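Local coordinates for hypothetical protein (Bacteroides caccae, PDB 4M8R) that is of unknown function but joins an N-terminal Ig-like domain to a WD40-like domain of probable beta-propeller fold, at residues A[115-120]-A[374-379]; A[395-400]-A[406-411]; A[47-52]-A[57-62]; A[66-71]-A[78-83]. All coordinates share one frame; numbering follows the deposited sequence.

Contact 1 (A[115-120]-A[374-379]). With EDO (1,2-ethanediol), chain H.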
# COMPACT_ATOMS: atom_id res chain seq x y z
N LYS A 115 7.01 -19.54 -1.02
CA LYS A 115 5.71 -18.91 -0.78
C LYS A 115 4.51 -19.67 -1.36
O LYS A 115 3.37 -19.32 -1.08
CB LYS A 115 5.71 -17.47 -1.31
CG LYS A 115 6.87 -16.62 -0.82
CD LYS A 115 6.76 -15.18 -1.32
CE LYS A 115 8.10 -14.59 -1.74
NZ LYS A 115 9.12 -14.57 -0.64
N ASP A 116 4.77 -20.70 -2.16
CA ASP A 116 3.68 -21.51 -2.73
C ASP A 116 2.98 -22.32 -1.65
O ASP A 116 3.62 -22.88 -0.76
CB ASP A 116 4.19 -22.44 -3.84
CG ASP A 116 5.14 -23.51 -3.34
OD1 ASP A 116 6.21 -23.15 -2.79
OD2 ASP A 116 4.84 -24.72 -3.50
N PHE A 117 1.65 -22.38 -1.73
CA PHE A 117 0.86 -23.11 -0.75
C PHE A 117 0.99 -24.62 -0.95
O PHE A 117 0.91 -25.11 -2.06
CB PHE A 117 -0.61 -22.68 -0.80
CG PHE A 117 -0.91 -21.51 0.08
CD1 PHE A 117 -0.74 -20.21 -0.38
CD2 PHE A 117 -1.31 -21.71 1.40
CE1 PHE A 117 -0.99 -19.13 0.44
CE2 PHE A 117 -1.56 -20.63 2.23
CZ PHE A 117 -1.40 -19.34 1.75
N ARG A 118 1.17 -25.33 0.16
CA ARG A 118 1.37 -26.78 0.15
C ARG A 118 0.45 -27.42 1.18
O ARG A 118 0.13 -26.82 2.20
CB ARG A 118 2.83 -27.09 0.48
CG ARG A 118 3.81 -26.49 -0.52
CD ARG A 118 5.27 -26.71 -0.16
NE ARG A 118 6.14 -26.08 -1.15
CZ ARG A 118 7.47 -26.08 -1.10
NH1 ARG A 118 8.11 -26.68 -0.11
NH2 ARG A 118 8.17 -25.48 -2.06
N LEU A 119 -0.00 -28.64 0.89
CA LEU A 119 -0.94 -29.33 1.76
C LEU A 119 -0.20 -30.34 2.64
O LEU A 119 0.60 -31.14 2.14
CB LEU A 119 -2.00 -30.05 0.92
CG LEU A 119 -3.19 -30.62 1.69
CD1 LEU A 119 -4.04 -29.51 2.28
CD2 LEU A 119 -4.01 -31.50 0.77
N TYR A 120 -0.47 -30.29 3.94
CA TYR A 120 0.20 -31.15 4.91
C TYR A 120 -0.83 -31.97 5.69
O TYR A 120 -1.87 -31.45 6.07
CB TYR A 120 1.01 -30.30 5.90
CG TYR A 120 2.07 -29.45 5.26
CD1 TYR A 120 1.76 -28.21 4.71
CD2 TYR A 120 3.39 -29.88 5.19
CE1 TYR A 120 2.73 -27.42 4.12
CE2 TYR A 120 4.37 -29.09 4.60
CZ TYR A 120 4.03 -27.87 4.07
OH TYR A 120 5.01 -27.09 3.48
N ASN A 374 -8.13 -23.89 4.06
CA ASN A 374 -8.22 -22.88 3.01
C ASN A 374 -6.88 -22.60 2.35
O ASN A 374 -5.88 -22.40 3.03
CB ASN A 374 -8.73 -21.56 3.57
CG ASN A 374 -10.10 -21.69 4.20
OD1 ASN A 374 -10.25 -22.30 5.26
ND2 ASN A 374 -11.10 -21.10 3.57
N ARG A 375 -6.87 -22.58 1.02
CA ARG A 375 -5.69 -22.19 0.26
C ARG A 375 -5.84 -20.72 -0.09
O ARG A 375 -6.67 -20.35 -0.92
CB ARG A 375 -5.56 -23.04 -1.01
CG ARG A 375 -4.13 -23.13 -1.50
CD ARG A 375 -4.00 -23.29 -3.00
NE ARG A 375 -4.58 -24.53 -3.51
CZ ARG A 375 -4.20 -25.13 -4.64
NH1 ARG A 375 -3.23 -24.63 -5.39
NH2 ARG A 375 -4.81 -26.25 -5.01
N LEU A 376 -5.03 -19.87 0.54
CA LEU A 376 -5.26 -18.43 0.49
C LEU A 376 -4.72 -17.71 -0.75
O LEU A 376 -4.94 -16.51 -0.87
CB LEU A 376 -4.73 -17.76 1.76
CG LEU A 376 -5.34 -18.30 3.06
CD1 LEU A 376 -4.80 -17.53 4.26
CD2 LEU A 376 -6.86 -18.22 3.02
N ASP A 377 -4.05 -18.42 -1.66
CA ASP A 377 -3.76 -17.86 -3.00
C ASP A 377 -4.92 -18.09 -3.97
O ASP A 377 -4.88 -17.65 -5.12
CB ASP A 377 -2.43 -18.38 -3.59
CG ASP A 377 -2.37 -19.90 -3.70
OD1 ASP A 377 -3.29 -20.58 -3.23
OD2 ASP A 377 -1.37 -20.42 -4.25
N ARG A 378 -5.95 -18.79 -3.51
CA ARG A 378 -7.24 -18.85 -4.19
C ARG A 378 -8.19 -17.92 -3.46
O ARG A 378 -7.92 -17.52 -2.33
CB ARG A 378 -7.80 -20.28 -4.15
CG ARG A 378 -6.95 -21.31 -4.86
CD ARG A 378 -6.93 -21.05 -6.36
NE ARG A 378 -6.29 -22.13 -7.11
CZ ARG A 378 -4.98 -22.24 -7.33
NH1 ARG A 378 -4.12 -21.34 -6.85
NH2 ARG A 378 -4.53 -23.27 -8.03
N ILE A 379 -9.29 -17.59 -4.11
CA ILE A 379 -10.37 -16.84 -3.47
C ILE A 379 -11.66 -17.63 -3.59
O ILE A 379 -11.91 -18.30 -4.60
CB ILE A 379 -10.55 -15.43 -4.07
CG1 ILE A 379 -10.69 -15.48 -5.60
CG2 ILE A 379 -9.38 -14.54 -3.68
CD1 ILE A 379 -11.17 -14.18 -6.21
C1 EDO H . -11.96 -23.92 8.85
O1 EDO H . -10.85 -24.49 9.54
C2 EDO H . -11.45 -23.19 7.62
O2 EDO H . -12.53 -22.69 6.82

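Contact 2 (A[395-400]-A[406-411])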
# COMPACT_ATOMS: atom_id res chain seq x y z
N THR A 395 -10.14 -35.80 -1.25
CA THR A 395 -9.83 -34.40 -1.04
C THR A 395 -10.47 -33.60 -2.17
O THR A 395 -10.28 -33.93 -3.34
CB THR A 395 -8.31 -34.15 -1.06
OG1 THR A 395 -7.66 -35.13 -0.23
CG2 THR A 395 -7.98 -32.76 -0.55
N SER A 396 -11.23 -32.56 -1.83
CA SER A 396 -11.97 -31.81 -2.84
C SER A 396 -12.16 -30.34 -2.50
O SER A 396 -12.36 -29.98 -1.34
CB SER A 396 -13.33 -32.47 -3.06
OG SER A 396 -13.83 -32.18 -4.35
N ASP A 397 -12.09 -29.50 -3.52
CA ASP A 397 -12.32 -28.05 -3.39
C ASP A 397 -13.75 -27.71 -3.78
O ASP A 397 -14.26 -28.22 -4.78
CB ASP A 397 -11.37 -27.26 -4.30
CG ASP A 397 -10.01 -26.99 -3.68
OD1 ASP A 397 -9.77 -27.37 -2.51
OD2 ASP A 397 -9.18 -26.38 -4.37
N PHE A 398 -14.39 -26.84 -3.00
CA PHE A 398 -15.66 -26.25 -3.39
C PHE A 398 -15.45 -24.78 -3.74
O PHE A 398 -14.90 -24.03 -2.94
CB PHE A 398 -16.69 -26.36 -2.27
CG PHE A 398 -18.06 -25.91 -2.68
CD1 PHE A 398 -18.86 -26.73 -3.46
CD2 PHE A 398 -18.55 -24.67 -2.29
CE1 PHE A 398 -20.13 -26.33 -3.84
CE2 PHE A 398 -19.82 -24.26 -2.67
CZ PHE A 398 -20.61 -25.09 -3.44
N ASP A 399 -15.88 -24.38 -4.93
CA ASP A 399 -15.74 -23.00 -5.39
C ASP A 399 -17.08 -22.29 -5.23
O ASP A 399 -18.07 -22.65 -5.88
CB ASP A 399 -15.28 -22.97 -6.85
CG ASP A 399 -15.17 -21.56 -7.40
OD1 ASP A 399 -14.31 -20.80 -6.93
OD2 ASP A 399 -15.95 -21.20 -8.31
N TRP A 400 -17.11 -21.29 -4.36
CA TRP A 400 -18.34 -20.56 -4.07
C TRP A 400 -19.03 -19.99 -5.31
O TRP A 400 -20.26 -20.03 -5.41
CB TRP A 400 -18.07 -19.41 -3.09
CG TRP A 400 -19.30 -18.63 -2.82
CD1 TRP A 400 -19.69 -17.47 -3.43
CD2 TRP A 400 -20.34 -18.98 -1.91
NE1 TRP A 400 -20.90 -17.07 -2.94
CE2 TRP A 400 -21.33 -17.97 -2.00
CE3 TRP A 400 -20.53 -20.03 -1.02
CZ2 TRP A 400 -22.49 -18.00 -1.24
CZ3 TRP A 400 -21.69 -20.06 -0.25
CH2 TRP A 400 -22.65 -19.04 -0.37
N THR A 406 -14.48 -29.99 -6.99
CA THR A 406 -13.44 -30.47 -7.90
C THR A 406 -12.44 -31.28 -7.09
O THR A 406 -11.76 -30.76 -6.20
CB THR A 406 -12.72 -29.30 -8.60
OG1 THR A 406 -13.64 -28.22 -8.80
CG2 THR A 406 -12.17 -29.75 -9.94
N ASP A 407 -12.36 -32.57 -7.39
CA ASP A 407 -11.53 -33.50 -6.63
C ASP A 407 -10.06 -33.38 -7.04
O ASP A 407 -9.74 -33.16 -8.21
CB ASP A 407 -12.00 -34.95 -6.85
CG ASP A 407 -13.46 -35.17 -6.47
OD1 ASP A 407 -13.98 -34.48 -5.56
OD2 ASP A 407 -14.10 -36.05 -7.08
N TYR A 408 -9.17 -33.53 -6.06
CA TYR A 408 -7.75 -33.72 -6.31
C TYR A 408 -7.51 -35.19 -6.65
O TYR A 408 -7.69 -36.05 -5.80
CB TYR A 408 -6.93 -33.34 -5.08
CG TYR A 408 -6.93 -31.86 -4.75
CD1 TYR A 408 -7.99 -31.28 -4.05
CD2 TYR A 408 -5.88 -31.04 -5.13
CE1 TYR A 408 -7.99 -29.93 -3.74
CE2 TYR A 408 -5.87 -29.69 -4.84
CZ TYR A 408 -6.92 -29.14 -4.15
OH TYR A 408 -6.91 -27.80 -3.85
N THR A 409 -7.12 -35.47 -7.89
CA THR A 409 -6.94 -36.86 -8.33
C THR A 409 -5.66 -37.53 -7.80
O THR A 409 -5.58 -38.76 -7.77
CB THR A 409 -6.97 -36.96 -9.87
OG1 THR A 409 -6.11 -35.96 -10.43
CG2 THR A 409 -8.39 -36.76 -10.39
N ASP A 410 -4.67 -36.74 -7.39
CA ASP A 410 -3.45 -37.29 -6.79
C ASP A 410 -3.65 -37.76 -5.35
O ASP A 410 -2.80 -38.48 -4.81
CB ASP A 410 -2.33 -36.25 -6.79
CG ASP A 410 -1.82 -35.94 -8.18
OD1 ASP A 410 -2.15 -36.68 -9.14
OD2 ASP A 410 -1.07 -34.95 -8.32
N LEU A 411 -4.75 -37.35 -4.73
CA LEU A 411 -4.92 -37.46 -3.28
C LEU A 411 -6.13 -38.32 -2.89
O LEU A 411 -7.14 -37.81 -2.37
CB LEU A 411 -5.02 -36.05 -2.68
CG LEU A 411 -4.00 -35.03 -3.19
CD1 LEU A 411 -4.26 -33.69 -2.53
CD2 LEU A 411 -2.56 -35.47 -2.95

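Contact 3 (A[47-52]-A[57-62]). With PO4 (phosphate ion), chain C.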
# COMPACT_ATOMS: atom_id res chain seq x y z
N ASP A 47 23.29 -7.51 12.44
CA ASP A 47 22.80 -6.49 11.51
C ASP A 47 22.92 -7.06 10.10
O ASP A 47 23.97 -7.57 9.72
CB ASP A 47 23.60 -5.19 11.64
CG ASP A 47 23.15 -4.31 12.82
OD1 ASP A 47 22.27 -4.72 13.62
OD2 ASP A 47 23.69 -3.19 12.96
N PHE A 48 21.84 -6.97 9.32
CA PHE A 48 21.78 -7.53 7.97
C PHE A 48 21.78 -6.42 6.92
O PHE A 48 21.12 -5.39 7.10
CB PHE A 48 20.51 -8.36 7.79
CG PHE A 48 20.43 -9.56 8.71
CD1 PHE A 48 20.03 -9.41 10.03
CD2 PHE A 48 20.70 -10.83 8.24
CE1 PHE A 48 19.94 -10.51 10.87
CE2 PHE A 48 20.62 -11.92 9.07
CZ PHE A 48 20.24 -11.77 10.39
N ARG A 49 22.49 -6.64 5.83
CA ARG A 49 22.46 -5.77 4.66
C ARG A 49 22.33 -6.62 3.40
O ARG A 49 23.12 -7.53 3.21
CB ARG A 49 23.73 -4.94 4.57
CG ARG A 49 23.73 -3.90 3.46
CD ARG A 49 25.14 -3.57 3.01
NE ARG A 49 25.77 -4.70 2.32
CZ ARG A 49 27.04 -4.73 1.93
NH1 ARG A 49 27.84 -3.70 2.13
NH2 ARG A 49 27.50 -5.82 1.32
N TRP A 50 21.33 -6.34 2.57
CA TRP A 50 21.12 -7.13 1.36
C TRP A 50 20.71 -6.32 0.13
O TRP A 50 20.17 -5.23 0.23
CB TRP A 50 20.08 -8.22 1.62
CG TRP A 50 18.69 -7.73 1.86
CD1 TRP A 50 17.78 -7.36 0.93
CD2 TRP A 50 18.04 -7.61 3.13
NE1 TRP A 50 16.60 -7.00 1.53
CE2 TRP A 50 16.73 -7.14 2.88
CE3 TRP A 50 18.43 -7.84 4.46
CZ2 TRP A 50 15.80 -6.89 3.91
CZ3 TRP A 50 17.51 -7.60 5.48
CH2 TRP A 50 16.21 -7.13 5.19
N ASP A 51 20.99 -6.89 -1.04
CA ASP A 51 20.57 -6.35 -2.33
C ASP A 51 19.83 -7.44 -3.09
O ASP A 51 20.44 -8.42 -3.50
CB ASP A 51 21.80 -5.93 -3.14
CG ASP A 51 22.69 -4.96 -2.38
OD1 ASP A 51 22.26 -3.80 -2.20
OD2 ASP A 51 23.80 -5.37 -1.96
N LEU A 52 18.52 -7.28 -3.28
CA LEU A 52 17.71 -8.33 -3.93
C LEU A 52 18.08 -8.52 -5.40
O LEU A 52 18.25 -9.66 -5.86
CB LEU A 52 16.22 -8.04 -3.79
CG LEU A 52 15.63 -8.11 -2.38
CD1 LEU A 52 14.12 -7.92 -2.40
CD2 LEU A 52 15.98 -9.43 -1.70
N PHE A 57 21.01 2.36 -3.84
CA PHE A 57 20.69 3.01 -2.57
C PHE A 57 19.24 3.48 -2.59
O PHE A 57 18.81 4.14 -3.54
CB PHE A 57 21.62 4.21 -2.29
CG PHE A 57 21.45 4.76 -0.90
CD1 PHE A 57 20.44 5.66 -0.61
CD2 PHE A 57 22.28 4.33 0.13
CE1 PHE A 57 20.27 6.14 0.67
CE2 PHE A 57 22.11 4.82 1.42
CZ PHE A 57 21.10 5.72 1.69
N PRO A 58 18.46 3.15 -1.54
CA PRO A 58 18.82 2.37 -0.35
C PRO A 58 18.81 0.88 -0.60
O PRO A 58 18.03 0.38 -1.41
CB PRO A 58 17.71 2.72 0.64
CG PRO A 58 16.53 3.02 -0.22
CD PRO A 58 17.08 3.67 -1.46
N GLU A 59 19.65 0.16 0.13
CA GLU A 59 19.63 -1.30 0.12
C GLU A 59 18.54 -1.80 1.08
O GLU A 59 17.70 -1.02 1.53
CB GLU A 59 21.00 -1.83 0.56
CG GLU A 59 22.16 -1.22 -0.20
CD GLU A 59 23.48 -1.82 0.24
OE1 GLU A 59 23.78 -2.96 -0.16
OE2 GLU A 59 24.20 -1.14 0.99
N GLY A 60 18.54 -3.09 1.37
CA GLY A 60 17.70 -3.66 2.42
C GLY A 60 18.50 -3.78 3.71
O GLY A 60 19.64 -4.23 3.68
N TYR A 61 17.89 -3.39 4.82
CA TYR A 61 18.57 -3.36 6.12
C TYR A 61 17.72 -3.98 7.21
O TYR A 61 16.50 -3.90 7.16
CB TYR A 61 18.88 -1.93 6.53
CG TYR A 61 19.50 -1.10 5.44
CD1 TYR A 61 20.83 -1.29 5.07
CD2 TYR A 61 18.76 -0.14 4.76
CE1 TYR A 61 21.41 -0.53 4.07
CE2 TYR A 61 19.33 0.62 3.75
CZ TYR A 61 20.66 0.42 3.41
OH TYR A 61 21.24 1.17 2.41
N LEU A 62 18.37 -4.59 8.18
CA LEU A 62 17.68 -5.13 9.35
C LEU A 62 18.67 -5.20 10.50
O LEU A 62 19.82 -5.55 10.31
CB LEU A 62 17.12 -6.52 9.05
CG LEU A 62 16.16 -7.11 10.08
CD1 LEU A 62 14.92 -6.25 10.24
CD2 LEU A 62 15.79 -8.53 9.67
P PO4 C . 31.22 -5.21 1.11
O1 PO4 C . 31.51 -5.91 2.43
O2 PO4 C . 30.33 -6.08 0.25
O3 PO4 C . 30.52 -3.91 1.38
O4 PO4 C . 32.52 -4.90 0.42

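Contact 4 (A[66-71]-A[78-83]). With PO4 (phosphate ion), chain F.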
# COMPACT_ATOMS: atom_id res chain seq x y z
N GLY A 66 18.42 -10.27 17.60
CA GLY A 66 19.09 -11.11 18.56
C GLY A 66 19.43 -12.45 17.94
O GLY A 66 18.61 -13.02 17.22
N ALA A 67 20.63 -12.93 18.22
CA ALA A 67 21.07 -14.24 17.76
C ALA A 67 20.73 -15.27 18.82
O ALA A 67 20.87 -15.01 20.02
CB ALA A 67 22.56 -14.23 17.51
N GLU A 68 20.29 -16.45 18.38
CA GLU A 68 20.11 -17.57 19.30
C GLU A 68 21.49 -18.09 19.71
O GLU A 68 22.31 -18.42 18.85
CB GLU A 68 19.28 -18.68 18.66
CG GLU A 68 18.89 -19.80 19.62
CD GLU A 68 18.27 -20.99 18.91
OE1 GLU A 68 17.74 -20.83 17.78
OE2 GLU A 68 18.31 -22.11 19.48
N ILE A 69 21.73 -18.15 21.01
CA ILE A 69 22.99 -18.65 21.55
C ILE A 69 22.83 -20.11 21.93
O ILE A 69 22.01 -20.44 22.78
CB ILE A 69 23.43 -17.84 22.78
CG1 ILE A 69 23.68 -16.39 22.37
CG2 ILE A 69 24.68 -18.44 23.41
CD1 ILE A 69 23.74 -15.42 23.53
N VAL A 70 23.63 -20.98 21.32
CA VAL A 70 23.50 -22.43 21.51
C VAL A 70 24.42 -22.94 22.63
O VAL A 70 23.99 -23.72 23.46
CB VAL A 70 23.82 -23.18 20.19
CG1 VAL A 70 23.76 -24.69 20.38
CG2 VAL A 70 22.86 -22.74 19.10
N GLU A 71 25.67 -22.50 22.63
CA GLU A 71 26.66 -22.88 23.65
C GLU A 71 27.28 -21.61 24.20
O GLU A 71 27.37 -20.61 23.50
CB GLU A 71 27.77 -23.75 23.07
CG GLU A 71 27.32 -25.08 22.48
CD GLU A 71 26.84 -26.07 23.53
OE1 GLU A 71 27.35 -26.04 24.67
OE2 GLU A 71 25.94 -26.88 23.20
N SER A 78 28.70 -20.28 20.87
CA SER A 78 28.16 -20.77 19.60
C SER A 78 26.81 -20.13 19.35
O SER A 78 25.96 -20.10 20.24
CB SER A 78 28.00 -22.29 19.63
OG SER A 78 29.21 -22.93 19.97
N ILE A 79 26.60 -19.61 18.14
CA ILE A 79 25.31 -19.02 17.78
C ILE A 79 24.76 -19.68 16.53
O ILE A 79 25.52 -20.25 15.74
CB ILE A 79 25.41 -17.50 17.55
CG1 ILE A 79 26.27 -17.17 16.33
CG2 ILE A 79 25.99 -16.84 18.79
CD1 ILE A 79 26.48 -15.69 16.10
N ARG A 80 23.44 -19.64 16.36
CA ARG A 80 22.80 -20.24 15.20
C ARG A 80 22.44 -19.14 14.20
O ARG A 80 21.93 -18.10 14.59
CB ARG A 80 21.54 -21.02 15.61
CG ARG A 80 21.07 -21.99 14.54
CD ARG A 80 19.98 -22.92 15.04
NE ARG A 80 20.47 -23.89 16.02
CZ ARG A 80 21.17 -25.00 15.74
NH1 ARG A 80 21.49 -25.30 14.48
NH2 ARG A 80 21.55 -25.81 16.73
N MSE A 81 22.71 -19.38 12.92
CA MSE A 81 22.38 -18.42 11.87
C MSE A 81 20.92 -18.61 11.51
O MSE A 81 20.46 -19.74 11.34
CB MSE A 81 23.26 -18.61 10.64
CG MSE A 81 24.76 -18.48 10.93
SE MSE A 81 25.20 -16.76 11.79
CE MSE A 81 24.63 -15.55 10.36
N PRO A 82 20.17 -17.51 11.39
CA PRO A 82 18.73 -17.60 11.17
C PRO A 82 18.28 -17.83 9.72
O PRO A 82 19.00 -17.50 8.78
CB PRO A 82 18.23 -16.23 11.63
CG PRO A 82 19.37 -15.31 11.33
CD PRO A 82 20.61 -16.11 11.60
N TYR A 83 17.08 -18.39 9.59
CA TYR A 83 16.37 -18.48 8.32
C TYR A 83 15.57 -17.21 8.09
O TYR A 83 15.55 -16.32 8.93
CB TYR A 83 15.42 -19.69 8.34
CG TYR A 83 16.12 -21.03 8.31
CD1 TYR A 83 16.56 -21.63 9.48
CD2 TYR A 83 16.34 -21.69 7.10
CE1 TYR A 83 17.21 -22.86 9.45
CE2 TYR A 83 16.97 -22.91 7.07
CZ TYR A 83 17.41 -23.50 8.25
OH TYR A 83 18.05 -24.72 8.20
P PO4 F . 29.60 -26.68 18.51
O1 PO4 F . 31.05 -26.90 18.88
O2 PO4 F . 29.51 -26.17 17.09
O3 PO4 F . 28.84 -27.98 18.59
O4 PO4 F . 29.01 -25.67 19.47
O HOH W 1 19.68 -16.91 15.56

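Contact 1 (A[115-120]-A[374-379])
Phe117 carries this contact, its ring lodged against the turn formed by Arg375, Leu376 and Asp377. The contact is van der Waals packing, with no hydrogen bond across it. CZ at the far end of the ring meets Leu376 CB at 3.7 Å, while at the root Phe117 CB touches Arg375 CG at 3.6 Å. One ring face lies beneath the backbone, with Leu376 N 3.8 Å above the ring plane and offset toward the rim. Asp377 comes obliquely to the ring, its CG 3.7 Å from Phe117 CD1. An alanine at Phe117 is likely to leave a gap under the Leu376 amide and take away the surface on which Arg375 CG and Leu376 CB rest.

Polar bonds hold each side separately. The type I turn from Arg375 to Arg378 is closed by Arg378 N donating to Arg375 O at 3.1 Å. Within 115-120, Arg118 NE points straight at Asp116 OD2 (3.0 Å, 179°), reaching the syn side of the carboxylate, and NH2 adds a weak bond to OD1. Arg375 CG is anti to the backbone N (chi1 -155°), which lays the aliphatic part along Phe117; the guanidinium beyond makes a salt bridge with Glu135 of the second subunit and bonds to Tyr408 OH.

Strand 118-123 lies between strands 128-133 and 419-422, so both ends of the WD40-like domain share one sheet, as in the ring closure of beta-propellers. The turn links strands 368-373 and 381-387 of the adjoining sheet, and Trp421 of strand 419-422 touches both Phe117 and Arg375.

Contact 2 (A[395-400]-A[406-411])
Tyr408 lies across strand 394-399, its side chain running from Thr395 to Asp397. With CG anti to the carbonyl carbon (chi1 -69°), the ring starts beside the Thr395 carbonyl: CB is 3.8 Å from Thr395 O, which sits at the ring edge. Next, CD1 meets the methyl CG2 of Thr395, also at 3.8 Å. CE1 passes Asp397 OD1 at 3.4 Å, and the hydroxyl at the tip gives a weak hydrogen bond to Asp397 OD2, with OH and OD2 2.7 Å apart. Carboxylate and ring stand almost perpendicular, at 89°. Both groups have further partners: Tyr408 OH is bonded by Arg375 NH2, and Asp397 OD1 by the hydroxyl of Thr383. A phenylalanine in place of Tyr408 would probably leave both Asp397 OD2 and the Arg375 guanidinium without the hydroxyl that joins them.

The backbones form an antiparallel beta hairpin, the last two strands of a four-stranded sheet of the kind that makes a propeller blade. Asp397 and Thr406 form a hydrogen-bonded pair, Thr406 N reaching Asp397 O at 2.8 Å and Asp397 N returning a bond to Thr406 O; Ser396 and Asp407 are the non-hydrogen-bonded pair next to it. Tyr408 N continues the ladder to Thr395 O, after which 408-411 makes a type I turn.

On the face carrying Ser396 and Asp407, Ser396 OG donates to Asp407 OD1 at 2.6 Å, approaching from the anti side of the carboxylate. Leu411, brought back by the turn, sets its CB 3.7 Å from Thr395 OG1. Thr137 of the second subunit packs on Asp397, Thr406 and Tyr408.

Contact 3 (A[47-52]-A[57-62])
Strands 47-50 and 60-62 run antiparallel, their axes 4.8 Å apart at an angle of 172°, with Phe48-Leu62 and Trp50-Gly60 as hydrogen-bonded pairs and Arg49-Tyr61 as the non-hydrogen-bonded pair between them. The bond from Phe48 N to Leu62 O is short and nearly straight (2.7 Å, 172°). Trp50 turns its CG between backbone N and carbonyl carbon (chi1 68°), which folds the indole over the neighbouring strand. Gly60 CA then makes a CH-pi contact 3.7 Å from the centroid of the five-membered ring; having no side chain, Gly60 lets the indole lie against its backbone. Farther along, Leu62 CB meets the indole edge at Trp50 CZ3, 3.8 Å away.

On the face of Arg49 and Tyr61, Glu59 OE1 lies 2.7 Å from Asp51 OD1 with the carboxylates nearly coplanar, close enough that one acid probably holds a proton. Arg49 NE is in a long salt bridge with Glu59 OE1, charges only. Its tip grips a phosphate, probably from the crystallisation liquor, in two straight bonds, NH1 to O3 (2.8 Å) and NH2 to O2 (3.0 Å); Arg213 of the third subunit also binds this ion. Strand 88-96 flanks strand 43-50 on the side away from 60-72, and the third subunit packs against Glu59 and Tyr61.

Contact 4 (A[66-71]-A[78-83])
A classic beta bulge, two residues (Val70 and Glu71) set against one (Ser78), interrupts the antiparallel hairpin of strands 60-72 and 76-80 in the N-terminal Ig-like domain. Ser78 O takes two backbone donors, Val70 N at 2.7 Å and, weakly, Glu71 N at 3.4 Å. Ser78 N donates to Glu71 O at 3.0 Å, completing the pair beyond the bulge, and Arg80 N reaches Glu68 O at the same distance on the other side of it. Past that bond the strands part, and a water bridges them, accepting from Glu68 N and donating to Arg80 O at 2.7 Å.

Ile69 and Ile79 form a non-hydrogen-bonded pair on one face, Ile69 CG1 lying 4.3 Å from Ile79 CG2, and Ala67 CB adds to Ile79 CB. On the other face the Glu68 and Arg80 chains extend alongside each other, their charges beyond salt-bridge range. Val70, in the bulge, brings CG2 to Arg80 NE and NH2. Ser78 OG stands anti to its carbonyl carbon (chi1 -55°), which carries the hydroxyl past Glu71 CB, at 3.5 Å, to donate to phosphate O4 at 2.8 Å; His32 binds the same ion. Strand 76-80 is flanked beyond by strand 30-36, and 60-72 by strand 43-50, whose Phe46 packs on Ala67 and Ile79.

In the fold
Contacts 3 and 4 come first along the chain and belong to one sheet of the Ig-like domain: they share strand 60-72, which lies between 43-50 and 76-80. Their centres are 20 Å apart, and Phe48 CZ packs on Pro82 CG at 3.8 Å. Contact 1 follows, then contact 2, 13 Å away between centres, and these touch where Arg375 meets Tyr408 and Leu119 meets Leu411. The centre of contact 2 lies about 42 Å from those of contacts 3 and 4. The early pair thus builds the Ig-like sheet; contact 1 sets the start of strand 118-123 against a turn of the adjoining sheet, and contact 2 is the hairpin ending that second sheet. The second subunit touches contacts 1 and 2, the third contact 3.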